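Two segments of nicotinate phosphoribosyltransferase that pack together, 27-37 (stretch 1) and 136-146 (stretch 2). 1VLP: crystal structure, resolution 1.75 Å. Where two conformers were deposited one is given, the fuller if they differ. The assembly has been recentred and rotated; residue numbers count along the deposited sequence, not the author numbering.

Stretch 1, residues 27-37: YKITMHAAVFT
Stretch 2, residues 136-146: SWKDTILYEIP

The most unusual feature of this contact is a buried lysine whose amino group reaches a backbone carbonyl and a carboxylate of the other stretch at once. Lys28 NZ donates to Ile141 O at 2.7 Å and to Glu144 OE1 at 3.0 Å, the latter also a salt bridge. The same carboxylate oxygen accepts from a second residue of stretch 1, Tyr27 OH to Glu144 OE1 at 2.8 Å, near the plane of the tyrosine ring and at its edge. Charge and hydroxyl thus converge on OE1, while Glu144 OE2 is engaged elsewhere in the structure.

Stretch 1 is helical throughout, with phi/psi near -65/-41 and regular i to i+4 backbone bonds from Met31 N to Tyr27 O (2.9 Å) through Thr37 N to Ala33 O (3.0 Å). Stretch 2 is less regular. After extended Ser136 (-60/145), a weakly bonded helix spans about 137-140, and a type I turn runs from Thr140 to Tyr143, with Tyr143 N bonded to Thr140 O at 3.1 Å. Residues 141-143 keep helical phi/psi without the regular bonds, and a helix includes 144-146. The chains run in opposite directions: Lys28 lies beside Leu142 (CA to CA 5.9 Å) and Phe36 beside Lys138 (CA to CA 5.4 Å).

The lysine reaches its acceptors by a bent path, with chi1 -64°, chi2 -95° (between wells), chi3 68° and chi4 172°. Its aliphatic part packs against stretch 2 on the way, Lys28 CG lying 3.4 Å from Ile145 CG1. Tyr27 (chi1 82°, chi2 85°) leaves its backbone sideways, but its end comes nearer and Tyr27 CZ lies 4.0 Å from Ile145 CD1. Glu144 is extended (chi1 -178°, chi2 -159°, chi3 0°), and Ile145 is m,m.

Leu142 (m,t) leaves its backbone sideways, but the end of its side chain comes nearer to the helix. Its CD2 lies 3.6 Å from Lys28 O and 3.9 Å from both Ile29 CD1 and His32 CB, and Leu142 CG sits over one face of the His32 ring. His32 (chi1 -169°, chi2 -156°) places NE2 3.1 Å from Lys138 O, and its CD2 is 3.5 Å from Ile141 CG2.

Farther along, Ile141, Trp137, Met31 and Val35 form an apolar cluster, all four with CA-to-CB directed toward the opposing stretch. Met31, a selenomethionine in an m,m,m conformation, sets its CE 3.4 Å from Ile141 CD1 and 3.7 Å from Trp137 CZ2. Ile141 has chi1 -169° and chi2 129°, off the usual wells. Trp137 (chi1 -159°, chi2 6°) offers a ring face to Val35 (chi1 166°): Val35 CG2 stands 3.6 Å from the centroid of the six-membered ring, 12° off its normal, a CH-pi contact. The other methyl, Val35 CG1, meets Trp137 CB at 3.5 Å.

At the far end, Lys138 (p,t,t,m) starts sideways and its end leads away from stretch 1, with its CD at the edge of the Phe36 ring, 4.1 Å from Phe36 CD1; its NZ makes a weak bond to Ser136 OG at 3.4 Å. Phe36 has chi1 167° and chi2 73°. The contact buries 718 Å² in total.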

# COMPACT_ATOMS: atom_id res chain seq x y z
N TYR A 27 0.37 6.60 -1.64
CA TYR A 27 0.72 6.72 -0.21
C TYR A 27 2.22 6.78 0.01
O TYR A 27 2.67 7.41 0.98
CB TYR A 27 0.06 5.65 0.67
CG TYR A 27 0.78 4.31 0.70
CD1 TYR A 27 1.84 4.08 1.58
CD2 TYR A 27 0.41 3.30 -0.15
CE1 TYR A 27 2.50 2.84 1.61
CE2 TYR A 27 1.08 2.04 -0.13
CZ TYR A 27 2.11 1.83 0.74
OH TYR A 27 2.72 0.60 0.73
N LYS A 28 3.02 6.21 -0.91
CA LYS A 28 4.47 6.32 -0.74
C LYS A 28 5.00 7.75 -0.88
O LYS A 28 5.87 8.17 -0.13
CB LYS A 28 5.23 5.32 -1.65
CG LYS A 28 4.95 3.87 -1.31
CD LYS A 28 5.96 3.18 -0.35
CE LYS A 28 6.02 3.63 1.09
NZ LYS A 28 6.93 2.68 1.84
N ILE A 29 4.45 8.51 -1.82
CA ILE A 29 4.81 9.89 -1.99
C ILE A 29 4.33 10.78 -0.87
O ILE A 29 5.06 11.66 -0.44
CB ILE A 29 4.34 10.37 -3.41
CG1 ILE A 29 5.08 9.57 -4.51
CG2 ILE A 29 4.54 11.88 -3.64
CD1 ILE A 29 6.62 9.71 -4.49
N THR A 30 3.12 10.58 -0.40
CA THR A 30 2.64 11.40 0.75
C THR A 30 3.45 11.06 2.01
O THR A 30 3.88 11.99 2.72
CB THR A 30 1.13 11.29 0.97
OG1 THR A 30 0.75 9.92 1.09
CG2 THR A 30 0.39 11.93 -0.19
N MSE A 31 3.74 9.79 2.28
CA MSE A 31 4.66 9.45 3.34
C MSE A 31 6.03 10.07 3.19
O MSE A 31 6.59 10.58 4.12
CB MSE A 31 4.88 7.92 3.38
CG MSE A 31 3.80 7.11 4.02
SE MSE A 31 3.84 7.47 5.97
CE MSE A 31 5.48 6.85 6.40
N HIS A 32 6.54 10.03 1.96
CA HIS A 32 7.85 10.63 1.67
C HIS A 32 7.85 12.12 2.07
O HIS A 32 8.76 12.63 2.69
CB HIS A 32 8.16 10.46 0.17
CG HIS A 32 9.57 10.81 -0.18
ND1 HIS A 32 9.94 11.21 -1.46
CD2 HIS A 32 10.71 10.82 0.56
CE1 HIS A 32 11.25 11.42 -1.48
NE2 HIS A 32 11.74 11.23 -0.26
N ALA A 33 6.80 12.83 1.64
CA ALA A 33 6.62 14.25 2.02
C ALA A 33 6.51 14.41 3.51
O ALA A 33 7.14 15.30 4.08
CB ALA A 33 5.43 14.83 1.34
N ALA A 34 5.76 13.52 4.16
CA ALA A 34 5.58 13.63 5.62
C ALA A 34 6.91 13.38 6.37
O ALA A 34 7.25 14.08 7.33
CB ALA A 34 4.48 12.65 6.10
N VAL A 35 7.68 12.39 5.90
CA VAL A 35 8.92 12.00 6.55
C VAL A 35 9.98 13.05 6.32
O VAL A 35 10.72 13.40 7.24
CB VAL A 35 9.36 10.64 6.02
CG1 VAL A 35 10.75 10.32 6.37
CG2 VAL A 35 8.37 9.56 6.55
N PHE A 36 10.04 13.54 5.09
CA PHE A 36 10.96 14.62 4.72
C PHE A 36 10.70 15.86 5.59
O PHE A 36 11.65 16.48 6.05
CB PHE A 36 10.83 14.98 3.22
CG PHE A 36 11.51 16.29 2.86
CD1 PHE A 36 12.88 16.36 2.81
CD2 PHE A 36 10.75 17.45 2.65
CE1 PHE A 36 13.52 17.57 2.48
CE2 PHE A 36 11.40 18.67 2.34
CZ PHE A 36 12.76 18.71 2.26
N THR A 37 9.43 16.20 5.76
CA THR A 37 9.00 17.41 6.45
C THR A 37 9.33 17.35 7.97
O THR A 37 9.84 18.32 8.55
CB THR A 37 7.50 17.72 6.16
OG1 THR A 37 7.30 18.01 4.73
CG2 THR A 37 7.01 18.94 6.94
N SER A 136 18.46 6.79 6.13
CA SER A 136 17.52 7.81 6.56
C SER A 136 16.14 7.46 6.02
O SER A 136 15.98 6.96 4.94
CB SER A 136 17.98 9.21 6.08
OG SER A 136 17.30 10.27 6.73
N TRP A 137 15.13 7.76 6.81
CA TRP A 137 13.76 7.44 6.44
C TRP A 137 13.38 8.09 5.09
O TRP A 137 12.81 7.41 4.27
CB TRP A 137 12.82 7.82 7.58
CG TRP A 137 11.47 7.13 7.59
CD1 TRP A 137 11.03 6.13 6.76
CD2 TRP A 137 10.42 7.34 8.53
NE1 TRP A 137 9.80 5.74 7.11
CE2 TRP A 137 9.38 6.44 8.20
CE3 TRP A 137 10.24 8.21 9.63
CZ2 TRP A 137 8.16 6.42 8.91
CZ3 TRP A 137 9.04 8.17 10.32
CH2 TRP A 137 8.02 7.28 9.97
N LYS A 138 13.78 9.34 4.84
CA LYS A 138 13.52 10.01 3.55
C LYS A 138 14.25 9.38 2.35
O LYS A 138 13.82 9.56 1.22
CB LYS A 138 13.86 11.50 3.59
CG LYS A 138 15.30 11.83 3.61
CD LYS A 138 15.46 13.34 3.89
CE LYS A 138 16.90 13.75 3.87
NZ LYS A 138 17.70 13.23 5.01
N ASP A 139 15.33 8.66 2.61
CA ASP A 139 16.11 7.95 1.59
C ASP A 139 15.60 6.55 1.31
O ASP A 139 16.03 5.92 0.32
CB ASP A 139 17.59 7.81 2.00
CG ASP A 139 18.36 9.10 1.91
OD1 ASP A 139 17.87 10.07 1.33
OD2 ASP A 139 19.48 9.15 2.45
N THR A 140 14.78 6.00 2.21
CA THR A 140 14.40 4.59 2.15
C THR A 140 12.92 4.32 1.86
O THR A 140 12.54 3.21 1.33
CB THR A 140 14.83 3.85 3.44
OG1 THR A 140 14.21 4.43 4.55
CG2 THR A 140 16.35 3.92 3.59
N ILE A 141 12.09 5.29 2.23
CA ILE A 141 10.62 5.13 2.14
C ILE A 141 10.06 4.70 0.75
O ILE A 141 9.06 3.97 0.68
CB ILE A 141 9.94 6.41 2.69
CG1 ILE A 141 8.44 6.20 2.85
CG2 ILE A 141 10.24 7.62 1.80
CD1 ILE A 141 7.96 6.54 4.12
N LEU A 142 10.68 5.14 -0.36
CA LEU A 142 10.10 4.81 -1.65
C LEU A 142 10.34 3.37 -2.07
O LEU A 142 9.71 2.89 -3.00
CB LEU A 142 10.61 5.78 -2.72
CG LEU A 142 10.20 7.25 -2.54
CD1 LEU A 142 10.58 8.05 -3.82
CD2 LEU A 142 8.73 7.41 -2.23
N TYR A 143 11.32 2.67 -1.50
CA TYR A 143 11.68 1.32 -2.07
C TYR A 143 10.62 0.25 -1.99
O TYR A 143 10.57 -0.59 -2.89
CB TYR A 143 12.93 0.79 -1.40
CG TYR A 143 14.19 1.47 -1.82
CD1 TYR A 143 14.77 1.19 -3.05
CD2 TYR A 143 14.84 2.39 -0.98
CE1 TYR A 143 15.96 1.76 -3.42
CE2 TYR A 143 16.01 2.99 -1.35
CZ TYR A 143 16.58 2.67 -2.57
OH TYR A 143 17.76 3.26 -2.95
N GLU A 144 9.81 0.26 -0.93
CA GLU A 144 8.86 -0.85 -0.69
C GLU A 144 8.13 -1.31 -1.98
O GLU A 144 8.22 -2.49 -2.40
CB GLU A 144 7.83 -0.45 0.38
CG GLU A 144 6.84 -1.55 0.73
CD GLU A 144 5.53 -1.04 1.37
OE1 GLU A 144 5.32 0.19 1.58
OE2 GLU A 144 4.71 -1.92 1.70
N ILE A 145 7.42 -0.41 -2.64
CA ILE A 145 6.55 -0.80 -3.74
C ILE A 145 7.30 -1.29 -4.95
O ILE A 145 7.02 -2.41 -5.39
CB ILE A 145 5.63 0.36 -4.16
CG1 ILE A 145 4.96 0.89 -2.91
CG2 ILE A 145 4.57 -0.07 -5.22
CD1 ILE A 145 4.15 0.09 -2.29
N PRO A 146 8.22 -0.49 -5.50
CA PRO A 146 8.95 -1.00 -6.68
C PRO A 146 9.70 -2.29 -6.38
O PRO A 146 9.78 -3.16 -7.23
CB PRO A 146 9.86 0.16 -7.09
CG PRO A 146 9.89 1.09 -5.90
CD PRO A 146 8.63 0.90 -5.16